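Local coordinates for myosin-I heavy chain (PDB 5EJY), which is an actin-based motor with ATPase activity, a class VII myosin that acts in early phagocytosis and adhesion, represented here by a MyTH4-FERM unit of its tail, at residues Arg199-Arg204 / Leu215-Ala220; Asp266-Val271 / Phe285-Lys290. All blocks are in the same frame, centred on the assembly; numbering follows the deposited sequence.

Contact 1. Residues Arg199-Arg204 / Leu215-Ala220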
ATOM      1  N   ARG A 199      14.356  13.299  -0.758  1.00 25.83           N
ATOM      2  CA  ARG A 199      13.860  13.043   0.589  1.00 27.47           C
ATOM      3  C   ARG A 199      12.833  11.906   0.582  1.00 25.76           C
ATOM      4  O   ARG A 199      12.382  11.500  -0.477  1.00 22.79           O
ATOM      5  CB  ARG A 199      13.253  14.305   1.182  1.00 31.62           C
ATOM      6  CG  ARG A 199      12.014  14.787   0.465  1.00 35.80           C
ATOM      7  CD  ARG A 199      11.342  15.900   1.253  1.00 44.23           C
ATOM      8  NE  ARG A 199       9.955  16.091   0.832  1.00 51.01           N
ATOM      9  CZ  ARG A 199       9.570  17.014  -0.041  1.00 52.37           C
ATOM     10  NH1 ARG A 199      10.472  17.830  -0.571  1.00 53.01           N
ATOM     11  NH2 ARG A 199       8.292  17.124  -0.381  1.00 48.94           N
ATOM     12  N   PRO A 200      12.486  11.386   1.767  1.00 27.94           N
ATOM     13  CA  PRO A 200      11.457  10.346   1.911  1.00 26.17           C
ATOM     14  C   PRO A 200      10.066  10.868   1.597  1.00 27.41           C
ATOM     15  O   PRO A 200       9.836  12.077   1.651  1.00 26.77           O
ATOM     16  CB  PRO A 200      11.534   9.976   3.399  1.00 26.72           C
ATOM     17  CG  PRO A 200      12.883  10.467   3.858  1.00 31.29           C
ATOM     18  CD  PRO A 200      13.139  11.695   3.051  1.00 30.49           C
ATOM     19  N   ILE A 201       9.147   9.969   1.250  1.00 21.09           N
ATOM     20  CA  ILE A 201       7.748  10.328   1.134  1.00 23.25           C
ATOM     21  C   ILE A 201       7.171  10.185   2.537  1.00 23.70           C
ATOM     22  O   ILE A 201       7.427   9.184   3.204  1.00 22.99           O
ATOM     23  CB  ILE A 201       6.986   9.379   0.166  1.00 21.62           C
ATOM     24  CG1 ILE A 201       7.485   9.555  -1.272  1.00 24.17           C
ATOM     25  CG2 ILE A 201       5.500   9.661   0.205  1.00 23.74           C
ATOM     26  CD1 ILE A 201       8.799   8.846  -1.571  1.00 24.29           C
ATOM     27  N   PHE A 202       6.435  11.193   2.998  1.00 21.72           N
ATOM     28  CA  PHE A 202       5.753  11.105   4.287  1.00 24.79           C
ATOM     29  C   PHE A 202       4.310  10.630   4.090  1.00 26.14           C
ATOM     30  O   PHE A 202       3.554  11.228   3.320  1.00 27.28           O
ATOM     31  CB  PHE A 202       5.770  12.461   5.014  1.00 27.72           C
ATOM     32  CG  PHE A 202       5.177  12.405   6.394  1.00 27.29           C
ATOM     33  CD1 PHE A 202       5.824  11.715   7.408  1.00 28.14           C
ATOM     34  CD2 PHE A 202       3.968  13.028   6.672  1.00 29.87           C
ATOM     35  CE1 PHE A 202       5.281  11.655   8.684  1.00 29.27           C
ATOM     36  CE2 PHE A 202       3.422  12.973   7.938  1.00 31.73           C
ATOM     37  CZ  PHE A 202       4.075  12.283   8.944  1.00 31.27           C
ATOM     38  N   VAL A 203       3.939   9.531   4.742  1.00 23.93           N
ATOM     39  CA  VAL A 203       2.556   9.061   4.686  1.00 25.47           C
ATOM     40  C   VAL A 203       1.957   9.017   6.075  1.00 29.05           C
ATOM     41  O   VAL A 203       2.654   8.769   7.050  1.00 26.40           O
ATOM     42  CB  VAL A 203       2.398   7.657   4.032  1.00 26.88           C
ATOM     43  CG1 VAL A 203       2.820   7.696   2.578  1.00 24.94           C
ATOM     44  CG2 VAL A 203       3.184   6.597   4.800  1.00 24.84           C
ATOM     45  N   ARG A 204       0.653   9.256   6.147  1.00 23.66           N
ATOM     46  CA  ARG A 204      -0.070   9.205   7.397  1.00 25.78           C
ATOM     47  C   ARG A 204      -0.879   7.926   7.466  1.00 25.18           C
ATOM     48  O   ARG A 204      -1.621   7.604   6.534  1.00 27.10           O
ATOM     49  CB  ARG A 204      -0.993  10.416   7.492  1.00 31.47           C
ATOM     50  CG  ARG A 204      -0.238  11.747   7.554  1.00 35.69           C
ATOM     51  CD  ARG A 204      -1.081  12.884   6.947  1.00 43.82           C
ATOM     52  NE  ARG A 204      -0.297  14.100   6.733  1.00 45.20           N
ATOM     53  CZ  ARG A 204      -0.046  14.993   7.683  1.00 48.26           C
ATOM     54  NH1 ARG A 204      -0.514  14.796   8.907  1.00 45.58           N
ATOM     55  NH2 ARG A 204       0.671  16.077   7.413  1.00 50.80           N
ATOM     56  N   LEU A 215       4.759   7.909   8.861  1.00 25.36           N
ATOM     57  CA  LEU A 215       5.918   7.123   8.450  1.00 23.52           C
ATOM     58  C   LEU A 215       6.665   7.823   7.322  1.00 24.87           C
ATOM     59  O   LEU A 215       6.056   8.416   6.427  1.00 25.47           O
ATOM     60  CB  LEU A 215       5.510   5.725   7.976  1.00 24.21           C
ATOM     61  CG  LEU A 215       4.882   4.709   8.933  1.00 25.66           C
ATOM     62  CD1 LEU A 215       4.472   3.443   8.151  1.00 24.24           C
ATOM     63  CD2 LEU A 215       5.833   4.362  10.092  1.00 26.68           C
ATOM     64  N   HIS A 216       7.987   7.753   7.368  1.00 23.06           N
ATOM     65  CA  HIS A 216       8.804   8.211   6.255  1.00 23.46           C
ATOM     66  C   HIS A 216       9.232   6.997   5.450  1.00 23.63           C
ATOM     67  O   HIS A 216       9.899   6.097   5.972  1.00 26.63           O
ATOM     68  CB  HIS A 216      10.019   9.008   6.748  1.00 22.87           C
ATOM     69  CG  HIS A 216       9.657  10.340   7.328  1.00 28.01           C
ATOM     70  ND1 HIS A 216       9.357  10.514   8.662  1.00 32.44           N
ATOM     71  CD2 HIS A 216       9.508  11.554   6.748  1.00 31.33           C
ATOM     72  CE1 HIS A 216       9.052  11.782   8.881  1.00 27.48           C
ATOM     73  NE2 HIS A 216       9.134  12.433   7.734  1.00 34.20           N
ATOM     74  N   ILE A 217       8.835   6.967   4.182  1.00 21.20           N
ATOM     75  CA  ILE A 217       9.116   5.816   3.332  1.00 17.86           C
ATOM     76  C   ILE A 217       9.813   6.208   2.031  1.00 22.42           C
ATOM     77  O   ILE A 217       9.984   7.400   1.727  1.00 22.36           O
ATOM     78  CB  ILE A 217       7.804   5.028   2.980  1.00 20.36           C
ATOM     79  CG1 ILE A 217       6.875   5.856   2.088  1.00 19.06           C
ATOM     80  CG2 ILE A 217       7.050   4.629   4.255  1.00 23.72           C
ATOM     81  CD1 ILE A 217       5.614   5.067   1.630  1.00 21.10           C
ATOM     82  N   ASP A 218      10.217   5.201   1.261  1.00 20.75           N
ATOM     83  CA  ASP A 218      10.719   5.458  -0.082  1.00 21.46           C
ATOM     84  C   ASP A 218       9.896   4.741  -1.137  1.00 22.65           C
ATOM     85  O   ASP A 218       8.919   4.031  -0.810  1.00 19.48           O
ATOM     86  CB  ASP A 218      12.245   5.218  -0.214  1.00 20.67           C
ATOM     87  CG  ASP A 218      12.646   3.747  -0.162  1.00 22.79           C
ATOM     88  OD1 ASP A 218      11.803   2.845  -0.341  1.00 21.58           O
ATOM     89  OD2 ASP A 218      13.857   3.484   0.051  1.00 24.07           O
ATOM     90  N   SER A 219      10.255   4.949  -2.403  1.00 19.97           N
ATOM     91  CA  SER A 219       9.454   4.401  -3.505  1.00 17.76           C
ATOM     92  C   SER A 219       9.289   2.885  -3.446  1.00 18.92           C
ATOM     93  O   SER A 219       8.288   2.348  -3.936  1.00 18.08           O
ATOM     94  CB  SER A 219      10.097   4.774  -4.847  1.00 18.34           C
ATOM     95  OG  SER A 219      10.200   6.185  -4.947  1.00 20.29           O
ATOM     96  N   ALA A 220      10.272   2.200  -2.872  1.00 17.26           N
ATOM     97  CA  ALA A 220      10.284   0.730  -2.846  1.00 16.49           C
ATOM     98  C   ALA A 220       9.697   0.132  -1.569  1.00 17.19           C
ATOM     99  O   ALA A 220       9.653  -1.087  -1.424  1.00 20.97           O
ATOM    100  CB  ALA A 220      11.698   0.214  -3.040  1.00 20.60           C
TER
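Ile217 and Ile201 form a hydrogen-bonded antiparallel pair, and these two residues, with His216, lose the most surface in the contact. Their backbone bonds differ in geometry. Ile217 N to Ile201 O is 2.8 Å and almost straight, at 177°. Ile201 N to Ile217 O is 2.7 Å but bent to 148°, at the end of the pairing. Two further bonds, Val203 N to Leu215 O and Leu215 N to Val203 O, extend the ladder by another pair.

On the face carrying Ile201, Val203, Leu215 and Ile217, the side chain of Ile217 bridges two neighbours. Its CG1 sits between the backbone N and the carbonyl carbon (chi1 67°), where it lies 4.0 Å from Ile201 CB. Its CD1 meets Val203 CG1 as the two side chains cross at about a right angle. Helix 264-277 lies against this face, touching Ile201, Val203 and Ile217.

His216 occupies the other face with Phe202, its non-hydrogen-bonded partner. With Phe202 CG anti to the backbone N, the ring's CD1 comes over one face of the imidazole, offset toward the rim, 3.4 Å from His216 NE2. Pro200 CB approaches the imidazole at its edge, near the ring plane, and also packs 3.8 Å from His216 CB. Both rings belong to exposed residues, whereas the four aliphatic residues on the other face are buried. This two-faced antiparallel pairing is the first beta hairpin of the ubiquitin-like lobe of the FERM domain.

Contact 2. Residues Asp266-Val271 / Phe285-Lys290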
ATOM      1  N   ASP A 266       2.638   2.850  -4.632  1.00 17.44           N
ATOM      2  CA  ASP A 266       1.695   2.483  -5.695  1.00 18.67           C
ATOM      3  C   ASP A 266       0.250   2.808  -5.274  1.00 22.73           C
ATOM      4  O   ASP A 266      -0.593   3.160  -6.105  1.00 21.35           O
ATOM      5  CB  ASP A 266       1.809   0.991  -6.058  1.00 20.49           C
ATOM      6  CG  ASP A 266       3.005   0.691  -6.966  1.00 24.30           C
ATOM      7  OD1 ASP A 266       3.558   1.634  -7.567  1.00 21.19           O
ATOM      8  OD2 ASP A 266       3.378  -0.500  -7.086  1.00 22.63           O
ATOM      9  N   VAL A 267      -0.041   2.696  -3.985  1.00 19.95           N
ATOM     10  CA  VAL A 267      -1.383   3.046  -3.509  1.00 20.25           C
ATOM     11  C   VAL A 267      -1.610   4.549  -3.681  1.00 20.84           C
ATOM     12  O   VAL A 267      -2.662   4.969  -4.159  1.00 20.70           O
ATOM     13  CB  VAL A 267      -1.608   2.612  -2.036  1.00 20.54           C
ATOM     14  CG1 VAL A 267      -2.996   3.040  -1.544  1.00 22.56           C
ATOM     15  CG2 VAL A 267      -1.456   1.100  -1.910  1.00 22.15           C
ATOM     16  N   LEU A 268      -0.609   5.359  -3.328  1.00 20.45           N
ATOM     17  CA  LEU A 268      -0.694   6.808  -3.557  1.00 18.20           C
ATOM     18  C   LEU A 268      -0.984   7.162  -5.029  1.00 24.34           C
ATOM     19  O   LEU A 268      -1.753   8.085  -5.317  1.00 22.69           O
ATOM     20  CB  LEU A 268       0.586   7.508  -3.101  1.00 20.80           C
ATOM     21  CG  LEU A 268       0.948   7.451  -1.610  1.00 21.16           C
ATOM     22  CD1 LEU A 268       2.283   8.180  -1.360  1.00 21.25           C
ATOM     23  CD2 LEU A 268      -0.167   8.047  -0.748  1.00 25.23           C
ATOM     24  N   SER A 269      -0.356   6.440  -5.955  1.00 17.42           N
ATOM     25  CA  SER A 269      -0.640   6.621  -7.379  1.00 20.52           C
ATOM     26  C   SER A 269      -2.107   6.348  -7.695  1.00 21.79           C
ATOM     27  O   SER A 269      -2.734   7.076  -8.463  1.00 23.03           O
ATOM     28  CB  SER A 269       0.242   5.690  -8.219  1.00 22.58           C
ATOM     29  OG  SER A 269       1.612   5.932  -7.944  1.00 27.71           O
ATOM     30  N   LYS A 270      -2.648   5.286  -7.110  1.00 20.84           N
ATOM     31  CA  LYS A 270      -4.062   4.935  -7.338  1.00 23.79           C
ATOM     32  C   LYS A 270      -5.003   6.013  -6.827  1.00 27.10           C
ATOM     33  O   LYS A 270      -6.047   6.293  -7.437  1.00 26.75           O
ATOM     34  CB  LYS A 270      -4.410   3.604  -6.679  1.00 25.92           C
ATOM     35  CG  LYS A 270      -3.725   2.409  -7.284  1.00 30.08           C
ATOM     36  CD  LYS A 270      -4.583   1.158  -7.166  1.00 38.26           C
ATOM     37  CE  LYS A 270      -5.254   1.056  -5.806  1.00 42.05           C
ATOM     38  NZ  LYS A 270      -5.888  -0.289  -5.608  1.00 47.24           N
ATOM     39  N   VAL A 271      -4.639   6.603  -5.696  1.00 24.13           N
ATOM     40  CA  VAL A 271      -5.399   7.691  -5.100  1.00 26.71           C
ATOM     41  C   VAL A 271      -5.447   8.883  -6.036  1.00 27.99           C
ATOM     42  O   VAL A 271      -6.513   9.456  -6.282  1.00 31.83           O
ATOM     43  CB  VAL A 271      -4.816   8.107  -3.734  1.00 31.59           C
ATOM     44  CG1 VAL A 271      -5.491   9.392  -3.216  1.00 31.75           C
ATOM     45  CG2 VAL A 271      -4.977   6.975  -2.739  1.00 31.84           C
ATOM     46  N   PHE A 285      -9.524   9.182   1.285  1.00 33.31           N
ATOM     47  CA  PHE A 285      -8.611   8.052   1.381  1.00 32.20           C
ATOM     48  C   PHE A 285      -7.847   8.032   2.695  1.00 30.17           C
ATOM     49  O   PHE A 285      -7.402   9.068   3.161  1.00 25.98           O
ATOM     50  CB  PHE A 285      -7.599   8.068   0.236  1.00 28.02           C
ATOM     51  CG  PHE A 285      -6.443   7.144   0.463  1.00 31.02           C
ATOM     52  CD1 PHE A 285      -6.578   5.785   0.253  1.00 30.73           C
ATOM     53  CD2 PHE A 285      -5.230   7.631   0.917  1.00 29.28           C
ATOM     54  CE1 PHE A 285      -5.516   4.928   0.479  1.00 30.14           C
ATOM     55  CE2 PHE A 285      -4.170   6.779   1.141  1.00 28.75           C
ATOM     56  CZ  PHE A 285      -4.320   5.424   0.925  1.00 24.32           C
ATOM     57  N   LYS A 286      -7.680   6.840   3.262  1.00 26.47           N
ATOM     58  CA  LYS A 286      -6.798   6.637   4.412  1.00 29.80           C
ATOM     59  C   LYS A 286      -6.045   5.326   4.254  1.00 24.37           C
ATOM     60  O   LYS A 286      -6.585   4.361   3.707  1.00 26.55           O
ATOM     61  CB  LYS A 286      -7.615   6.515   5.707  1.00 34.13           C
ATOM     62  CG  LYS A 286      -8.596   7.630   5.984  1.00 41.57           C
ATOM     63  CD  LYS A 286      -9.510   7.246   7.150  1.00 40.95           C
ATOM     64  CE  LYS A 286     -10.222   8.469   7.719  1.00 48.97           C
ATOM     65  N   PHE A 287      -4.814   5.280   4.759  1.00 22.48           N
ATOM     66  CA  PHE A 287      -4.202   4.006   5.089  1.00 21.62           C
ATOM     67  C   PHE A 287      -4.689   3.691   6.494  1.00 23.25           C
ATOM     68  O   PHE A 287      -4.792   4.594   7.332  1.00 23.63           O
ATOM     69  CB  PHE A 287      -2.675   4.111   5.139  1.00 18.34           C
ATOM     70  CG  PHE A 287      -2.005   4.242   3.799  1.00 20.73           C
ATOM     71  CD1 PHE A 287      -1.972   3.172   2.914  1.00 24.31           C
ATOM     72  CD2 PHE A 287      -1.332   5.413   3.460  1.00 21.24           C
ATOM     73  CE1 PHE A 287      -1.322   3.285   1.688  1.00 23.48           C
ATOM     74  CE2 PHE A 287      -0.690   5.529   2.244  1.00 20.44           C
ATOM     75  CZ  PHE A 287      -0.691   4.454   1.356  1.00 21.33           C
ATOM     76  N   VAL A 288      -4.961   2.425   6.772  1.00 22.97           N
ATOM     77  CA  VAL A 288      -5.350   2.034   8.121  1.00 23.44           C
ATOM     78  C   VAL A 288      -4.535   0.832   8.590  1.00 21.80           C
ATOM     79  O   VAL A 288      -4.339  -0.134   7.839  1.00 21.40           O
ATOM     80  CB  VAL A 288      -6.855   1.676   8.187  1.00 26.96           C
ATOM     81  CG1 VAL A 288      -7.275   1.438   9.631  1.00 28.77           C
ATOM     82  CG2 VAL A 288      -7.695   2.793   7.565  1.00 24.22           C
ATOM     83  N   PHE A 289      -4.062   0.910   9.833  1.00 20.77           N
ATOM     84  CA  PHE A 289      -3.267  -0.147  10.468  1.00 19.75           C
ATOM     85  C   PHE A 289      -4.214  -1.020  11.306  1.00 21.65           C
ATOM     86  O   PHE A 289      -4.697  -0.575  12.346  1.00 24.31           O
ATOM     87  CB  PHE A 289      -2.214   0.538  11.356  1.00 20.01           C
ATOM     88  CG  PHE A 289      -1.190  -0.387  11.977  1.00 22.29           C
ATOM     89  CD1 PHE A 289      -0.518  -1.340  11.226  1.00 21.61           C
ATOM     90  CD2 PHE A 289      -0.852  -0.242  13.315  1.00 26.20           C
ATOM     91  CE1 PHE A 289       0.462  -2.160  11.811  1.00 22.37           C
ATOM     92  CE2 PHE A 289       0.137  -1.050  13.909  1.00 26.46           C
ATOM     93  CZ  PHE A 289       0.787  -2.007  13.157  1.00 22.25           C
ATOM     94  N   LYS A 290      -4.503  -2.241  10.840  1.00 20.04           N
ATOM     95  CA  LYS A 290      -5.515  -3.098  11.464  1.00 22.56           C
ATOM     96  C   LYS A 290      -4.975  -4.491  11.696  1.00 20.33           C
ATOM     97  O   LYS A 290      -4.029  -4.904  11.034  1.00 21.24           O
ATOM     98  CB  LYS A 290      -6.719  -3.293  10.518  1.00 26.66           C
ATOM     99  CG  LYS A 290      -7.558  -2.085  10.226  1.00 35.00           C
ATOM    100  CD  LYS A 290      -8.791  -2.557   9.449  1.00 39.14           C
ATOM    101  CE  LYS A 290      -9.237  -3.936   9.967  1.00 38.78           C
ATOM    102  NZ  LYS A 290     -10.424  -4.536   9.260  1.00 40.52           N
TER
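Val271 places CG2 over the centre of the Phe285 ring, 3.5 Å from the centroid and 12° off the ring normal, which meets the geometry of a CH-pi contact. Of the two Val271 methyls, it is the one anti to the carbonyl carbon that lies over the ring, and the two side chains cross at about a right angle. One helical turn earlier, Val267 brings CG1 against both aromatic rings where they meet. This methyl, anti to the backbone N (chi1 178°), is 3.7 Å from Phe285 CZ and 3.6 Å from Phe287 CE1, both approaches being oblique to the rings. Val267 and Phe287 reach toward each other tip to tip. Leu268 crosses Phe287 at about a right angle, with CD2 3.9 Å from CE2 of that ring.

Within the strand the two phenylalanines also meet: Phe285 CZ stands over the centre of the Phe287 ring, 3.6 Å above its plane, while Phe287 CE1 lies in plane at the edge of the Phe285 ring. Outside the segments, Phe251 meets the Phe285 ring and Ile247 touches Phe287. No hydrogen bond joins helix 266-271 to strand 285-290. Their axes approach to 10.3 Å, a separation bridged by side chains, so the attachment between these two segments rests on apolar and CH-pi packing, with no polar bond across it.

How the contacts relate
From the N terminus, contact 1 comes first: strand 201-207 turns into strand 212-217, and the hairpin closes over the short turn 208-211, with 10 residues between the segments. Contact 2 begins later, where helix 264-277 is followed by a return to strand 285-291, with 13 residues between its segments. The two are therefore in series, neither nested nor crossed. In space they converge, because strands 201-207 and 285-291 are parallel neighbours in one mixed sheet. Leu268 CD1 packs on Ile201 CG2 and Val203 CG1, carrying helix 264-277 across to the hairpin. Together they join hairpin, helix and central strand into the ubiquitin-like beta-grasp lobe.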